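Local coordinates for protein alternansucrase (Leuconostoc mesenteroides, PDB 6HVG) that is a large multidomain member of glycoside hydrolase family 70, with a TIM-barrel catalytic domain, a bound calcium ion and cell-wall-binding-type repeats, at residues 1280-1292 / 1301-1313. Sequence-based numbering, arbitrary orientation.
Sequences FLPLQLQNKDAQT and VKYYSISGYQAKD
The ring of Y1309 lies between F1280 and L1283, a compact example of how a tyrosine can be approached on both faces and held at its hydroxyl. F1280 covers one face in an offset stack, with the planes 29° apart. The two ring centroids are 4.9 Å from each other. With CG anti to the backbone N (chi1 -175°), the F1280 ring reaches out to Y1309 from the opposite direction. Over the other face sits CD1 of L1283, offset toward the rim. The hydroxyl donates to L1281 O, which lies at the ring edge, near its plane; Y1309 OH and L1281 O are 2.5 Å apart, and the C=O...O angle is 170°. Water 1 donates a second bond to the same hydroxyl. F1280 also meets the ring of F1271.

Strands 1294-1296 and 1301-1304 pair as an antiparallel hairpin, and the type I turn from S1305 to G1308 follows, packed against 1282-1290. L1283 N bonds S1307 O at 3.1 Å, while A1290 CB lies 3.8 Å from G1308 CA. G1308 closes the turn with a positive phi. Water 2 joins G1308 O to D1289 O and Q1291 N. T1292, in strand 1291-1292, donates through OG1 to O of Y1304, the last residue of the hairpin strand 1301-1304, at 2.9 Å and tilted from the carbonyl plane; the T1292 backbone pairs with V383 beside strand 383-384.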
loop_
_atom_site.group_PDB
_atom_site.type_symbol
_atom_site.label_atom_id
_atom_site.label_comp_id
_atom_site.label_asym_id
_atom_site.label_seq_id
_atom_site.Cartn_x
_atom_site.Cartn_y
_atom_site.Cartn_z
ATOM N N PHE A 1280 -7.206 28.201 29.841
ATOM C CA PHE A 1280 -6.923 27.052 30.684
ATOM C C PHE A 1280 -5.435 26.771 30.576
ATOM O O PHE A 1280 -4.948 26.440 29.492
ATOM C CB PHE A 1280 -7.737 25.840 30.254
ATOM C CG PHE A 1280 -7.588 24.650 31.158
ATOM C CD1 PHE A 1280 -8.119 24.664 32.439
ATOM C CD2 PHE A 1280 -6.930 23.505 30.733
ATOM C CE1 PHE A 1280 -7.981 23.571 33.289
ATOM C CE2 PHE A 1280 -6.796 22.401 31.573
ATOM C CZ PHE A 1280 -7.331 22.433 32.852
ATOM N N LEU A 1281 -4.717 26.937 31.685
ATOM C CA LEU A 1281 -3.289 26.642 31.740
ATOM C C LEU A 1281 -2.968 25.863 33.001
ATOM O O LEU A 1281 -3.777 25.829 33.924
ATOM C CB LEU A 1281 -2.483 27.923 31.745
ATOM C CG LEU A 1281 -2.388 28.659 30.427
ATOM C CD1 LEU A 1281 -2.031 30.121 30.696
ATOM C CD2 LEU A 1281 -1.384 27.997 29.497
ATOM N N PRO A 1282 -1.786 25.229 33.052
ATOM C CA PRO A 1282 -1.351 24.665 34.308
ATOM C C PRO A 1282 -1.204 25.784 35.315
ATOM O O PRO A 1282 -0.849 26.884 34.928
ATOM C CB PRO A 1282 0.017 24.062 33.978
ATOM C CG PRO A 1282 0.044 23.898 32.507
ATOM C CD PRO A 1282 -0.800 25.014 31.981
ATOM N N LEU A 1283 -1.479 25.517 36.585
ATOM C CA LEU A 1283 -1.472 26.582 37.590
ATOM C C LEU A 1283 -0.080 27.161 37.840
ATOM O O LEU A 1283 0.020 28.312 38.214
ATOM C CB LEU A 1283 -2.108 26.091 38.895
ATOM C CG LEU A 1283 -3.610 25.734 38.856
ATOM C CD1 LEU A 1283 -3.993 25.012 40.130
ATOM C CD2 LEU A 1283 -4.488 26.932 38.671
ATOM N N GLN A 1284 0.988 26.386 37.630
ATOM C CA GLN A 1284 2.365 26.883 37.813
ATOM C C GLN A 1284 2.592 28.097 36.925
ATOM O O GLN A 1284 3.308 29.043 37.311
ATOM C CB GLN A 1284 3.432 25.860 37.370
ATOM C CG GLN A 1284 3.388 24.499 38.005
ATOM C CD GLN A 1284 2.345 23.612 37.409
ATOM O OE1 GLN A 1284 1.247 24.065 37.048
ATOM N NE2 GLN A 1284 2.665 22.323 37.327
ATOM N N LEU A 1285 2.046 28.033 35.713
ATOM C CA LEU A 1285 2.293 29.042 34.714
ATOM C C LEU A 1285 1.572 30.337 35.007
ATOM O O LEU A 1285 2.009 31.372 34.509
ATOM C CB LEU A 1285 1.928 28.538 33.320
ATOM C CG LEU A 1285 2.930 27.586 32.646
ATOM C CD1 LEU A 1285 4.347 28.125 32.646
ATOM C CD2 LEU A 1285 2.931 26.271 33.345
ATOM N N GLN A 1286 0.527 30.301 35.835
ATOM C CA GLN A 1286 -0.185 31.516 36.251
ATOM C C GLN A 1286 0.195 32.012 37.638
ATOM O O GLN A 1286 -0.501 32.844 38.222
ATOM C CB GLN A 1286 -1.675 31.268 36.237
ATOM C CG GLN A 1286 -2.233 30.833 34.905
ATOM C CD GLN A 1286 -3.723 30.611 35.000
ATOM O OE1 GLN A 1286 -4.202 29.910 35.893
ATOM N NE2 GLN A 1286 -4.471 31.241 34.106
ATOM N N ASN A 1287 1.320 31.517 38.141
ATOM C CA ASN A 1287 1.804 31.818 39.497
ATOM C C ASN A 1287 0.772 31.492 40.540
ATOM O O ASN A 1287 0.494 32.317 41.400
ATOM C CB ASN A 1287 2.261 33.282 39.629
ATOM C CG ASN A 1287 3.108 33.526 40.881
ATOM O OD1 ASN A 1287 3.736 32.631 41.420
ATOM N ND2 ASN A 1287 3.072 34.738 41.374
ATOM N N LYS A 1288 0.172 30.315 40.441
ATOM C CA LYS A 1288 -0.729 29.848 41.451
ATOM C C LYS A 1288 -0.120 28.580 41.919
ATOM O O LYS A 1288 0.782 28.065 41.280
ATOM C CB LYS A 1288 -2.127 29.620 40.884
ATOM C CG LYS A 1288 -2.805 30.909 40.473
ATOM C CD LYS A 1288 -4.281 30.638 40.196
ATOM C CE LYS A 1288 -4.995 31.848 39.583
ATOM N NZ LYS A 1288 -4.917 33.040 40.485
ATOM N N ASP A 1289 -0.607 28.072 43.041
ATOM C CA ASP A 1289 -0.047 26.877 43.654
ATOM C C ASP A 1289 -0.687 25.611 43.124
ATOM O O ASP A 1289 -1.900 25.454 43.193
ATOM C CB ASP A 1289 -0.241 26.919 45.161
ATOM C CG ASP A 1289 0.340 25.698 45.860
ATOM O OD1 ASP A 1289 1.360 25.139 45.411
ATOM O OD2 ASP A 1289 -0.213 25.308 46.895
ATOM N N ALA A 1290 0.141 24.748 42.546
ATOM C CA ALA A 1290 -0.302 23.516 41.944
ATOM C C ALA A 1290 0.068 22.398 42.879
ATOM O O ALA A 1290 1.232 22.203 43.149
ATOM C CB ALA A 1290 0.380 23.322 40.589
ATOM N N GLN A 1291 -0.911 21.673 43.395
ATOM C CA GLN A 1291 -0.616 20.578 44.282
ATOM C C GLN A 1291 -0.799 19.310 43.514
ATOM O O GLN A 1291 -1.722 19.194 42.695
ATOM C CB GLN A 1291 -1.545 20.615 45.486
ATOM C CG GLN A 1291 -1.323 21.845 46.328
ATOM C CD GLN A 1291 -2.279 21.920 47.490
ATOM O OE1 GLN A 1291 -3.501 21.852 47.311
ATOM N NE2 GLN A 1291 -1.732 22.080 48.690
ATOM N N THR A 1292 0.061 18.342 43.774
ATOM C CA THR A 1292 0.015 17.128 42.988
ATOM C C THR A 1292 0.238 15.907 43.843
ATOM O O THR A 1292 1.107 15.903 44.697
ATOM C CB THR A 1292 0.989 17.202 41.796
ATOM O OG1 THR A 1292 0.898 16.023 41.001
ATOM C CG2 THR A 1292 2.401 17.372 42.270
ATOM N N VAL A 1301 -9.898 8.216 48.320
ATOM C CA VAL A 1301 -8.640 8.760 47.794
ATOM C C VAL A 1301 -8.874 9.700 46.624
ATOM O O VAL A 1301 -9.703 9.435 45.767
ATOM C CB VAL A 1301 -7.701 7.645 47.372
ATOM C CG1 VAL A 1301 -6.331 8.188 47.035
ATOM C CG2 VAL A 1301 -7.579 6.627 48.486
ATOM N N LYS A 1302 -8.171 10.818 46.629
ATOM C CA LYS A 1302 -8.240 11.811 45.564
ATOM C C LYS A 1302 -6.871 11.922 44.909
ATOM O O LYS A 1302 -5.867 11.514 45.504
ATOM C CB LYS A 1302 -8.644 13.162 46.142
ATOM C CG LYS A 1302 -9.991 13.132 46.855
ATOM C CD LYS A 1302 -10.459 14.502 47.296
ATOM C CE LYS A 1302 -9.566 15.062 48.390
ATOM N NZ LYS A 1302 -10.066 16.415 48.704
ATOM N N TYR A 1303 -6.818 12.490 43.707
ATOM C CA TYR A 1303 -5.541 12.725 43.035
ATOM C C TYR A 1303 -5.517 14.068 42.353
ATOM O O TYR A 1303 -6.518 14.486 41.799
ATOM C CB TYR A 1303 -5.254 11.634 42.004
ATOM C CG TYR A 1303 -4.024 11.916 41.166
ATOM C CD1 TYR A 1303 -2.753 11.579 41.611
ATOM C CD2 TYR A 1303 -4.138 12.519 39.934
ATOM C CE1 TYR A 1303 -1.629 11.870 40.846
ATOM C CE2 TYR A 1303 -3.038 12.790 39.165
ATOM C CZ TYR A 1303 -1.790 12.473 39.612
ATOM O OH TYR A 1303 -0.715 12.728 38.797
ATOM N N TYR A 1304 -4.377 14.748 42.421
ATOM C CA TYR A 1304 -4.200 16.024 41.758
ATOM C C TYR A 1304 -3.036 15.912 40.764
ATOM O O TYR A 1304 -1.958 15.426 41.114
ATOM C CB TYR A 1304 -3.922 17.122 42.791
ATOM C CG TYR A 1304 -5.140 17.546 43.552
ATOM C CD1 TYR A 1304 -5.646 16.779 44.607
ATOM C CD2 TYR A 1304 -5.793 18.718 43.230
ATOM C CE1 TYR A 1304 -6.780 17.174 45.301
ATOM C CE2 TYR A 1304 -6.918 19.125 43.921
ATOM C CZ TYR A 1304 -7.404 18.359 44.944
ATOM O OH TYR A 1304 -8.530 18.800 45.571
ATOM N N SER A 1305 -3.263 16.377 39.543
ATOM C CA SER A 1305 -2.260 16.309 38.484
ATOM C C SER A 1305 -1.128 17.316 38.668
ATOM O O SER A 1305 -1.239 18.209 39.505
ATOM C CB SER A 1305 -2.933 16.549 37.155
ATOM O OG SER A 1305 -3.544 17.826 37.151
ATOM N N ILE A 1306 -0.062 17.180 37.875
ATOM C CA ILE A 1306 1.077 18.095 37.961
ATOM C C ILE A 1306 0.653 19.549 37.733
ATOM O O ILE A 1306 1.319 20.459 38.195
ATOM C CB ILE A 1306 2.185 17.725 36.967
ATOM C CG1 ILE A 1306 2.821 16.424 37.393
ATOM C CG2 ILE A 1306 3.267 18.788 36.920
ATOM C CD1 ILE A 1306 4.106 16.082 36.671
ATOM N N SER A 1307 -0.447 19.756 37.023
ATOM C CA SER A 1307 -0.943 21.084 36.756
ATOM C C SER A 1307 -1.851 21.613 37.865
ATOM O O SER A 1307 -2.330 22.747 37.794
ATOM C CB SER A 1307 -1.715 21.084 35.436
ATOM O OG SER A 1307 -0.870 20.703 34.359
ATOM N N GLY A 1308 -2.069 20.820 38.898
ATOM C CA GLY A 1308 -2.803 21.274 40.062
ATOM C C GLY A 1308 -4.293 21.047 40.103
ATOM O O GLY A 1308 -4.953 21.646 40.938
ATOM N N TYR A 1309 -4.832 20.189 39.247
ATOM C CA TYR A 1309 -6.297 20.007 39.182
ATOM C C TYR A 1309 -6.714 18.628 39.645
ATOM O O TYR A 1309 -5.945 17.675 39.527
ATOM C CB TYR A 1309 -6.795 20.236 37.786
ATOM C CG TYR A 1309 -6.436 21.582 37.244
ATOM C CD1 TYR A 1309 -7.133 22.710 37.627
ATOM C CD2 TYR A 1309 -5.397 21.730 36.310
ATOM C CE1 TYR A 1309 -6.825 23.964 37.101
ATOM C CE2 TYR A 1309 -5.071 22.983 35.778
ATOM C CZ TYR A 1309 -5.794 24.099 36.186
ATOM O OH TYR A 1309 -5.496 25.346 35.703
ATOM N N GLN A 1310 -7.913 18.525 40.209
ATOM C CA GLN A 1310 -8.402 17.274 40.735
ATOM C C GLN A 1310 -8.873 16.338 39.645
ATOM O O GLN A 1310 -9.527 16.765 38.702
ATOM C CB GLN A 1310 -9.550 17.519 41.707
ATOM C CG GLN A 1310 -9.809 16.308 42.612
ATOM C CD GLN A 1310 -10.997 16.471 43.523
ATOM O OE1 GLN A 1310 -11.610 17.534 43.565
ATOM N NE2 GLN A 1310 -11.341 15.406 44.251
ATOM N N ALA A 1311 -8.540 15.057 39.795
ATOM C CA ALA A 1311 -8.962 14.024 38.855
ATOM C C ALA A 1311 -10.417 13.694 39.087
ATOM O O ALA A 1311 -10.797 13.222 40.153
ATOM C CB ALA A 1311 -8.107 12.763 39.033
ATOM N N LYS A 1312 -11.235 13.933 38.082
ATOM C CA LYS A 1312 -12.643 13.517 38.085
ATOM C C LYS A 1312 -12.988 12.881 36.767
ATOM O O LYS A 1312 -12.694 13.448 35.718
ATOM C CB LYS A 1312 -13.594 14.707 38.277
ATOM C CG LYS A 1312 -13.350 15.480 39.538
ATOM C CD LYS A 1312 -14.463 16.473 39.812
ATOM C CE LYS A 1312 -14.241 17.106 41.177
ATOM N NZ LYS A 1312 -15.263 18.116 41.518
ATOM N N ASP A 1313 -13.620 11.706 36.830
ATOM C CA ASP A 1313 -14.122 11.004 35.654
ATOM C C ASP A 1313 -12.980 10.793 34.664
ATOM O O ASP A 1313 -13.004 11.296 33.549
ATOM C CB ASP A 1313 -15.286 11.790 35.045
ATOM C CG ASP A 1313 -15.962 11.068 33.897
ATOM O OD1 ASP A 1313 -15.943 9.814 33.864
ATOM O OD2 ASP A 1313 -16.546 11.792 33.045
HETATM O O HOH W 1 -6.456 28.011 34.400
HETATM O O HOH W 2 -3.631 23.066 43.167
#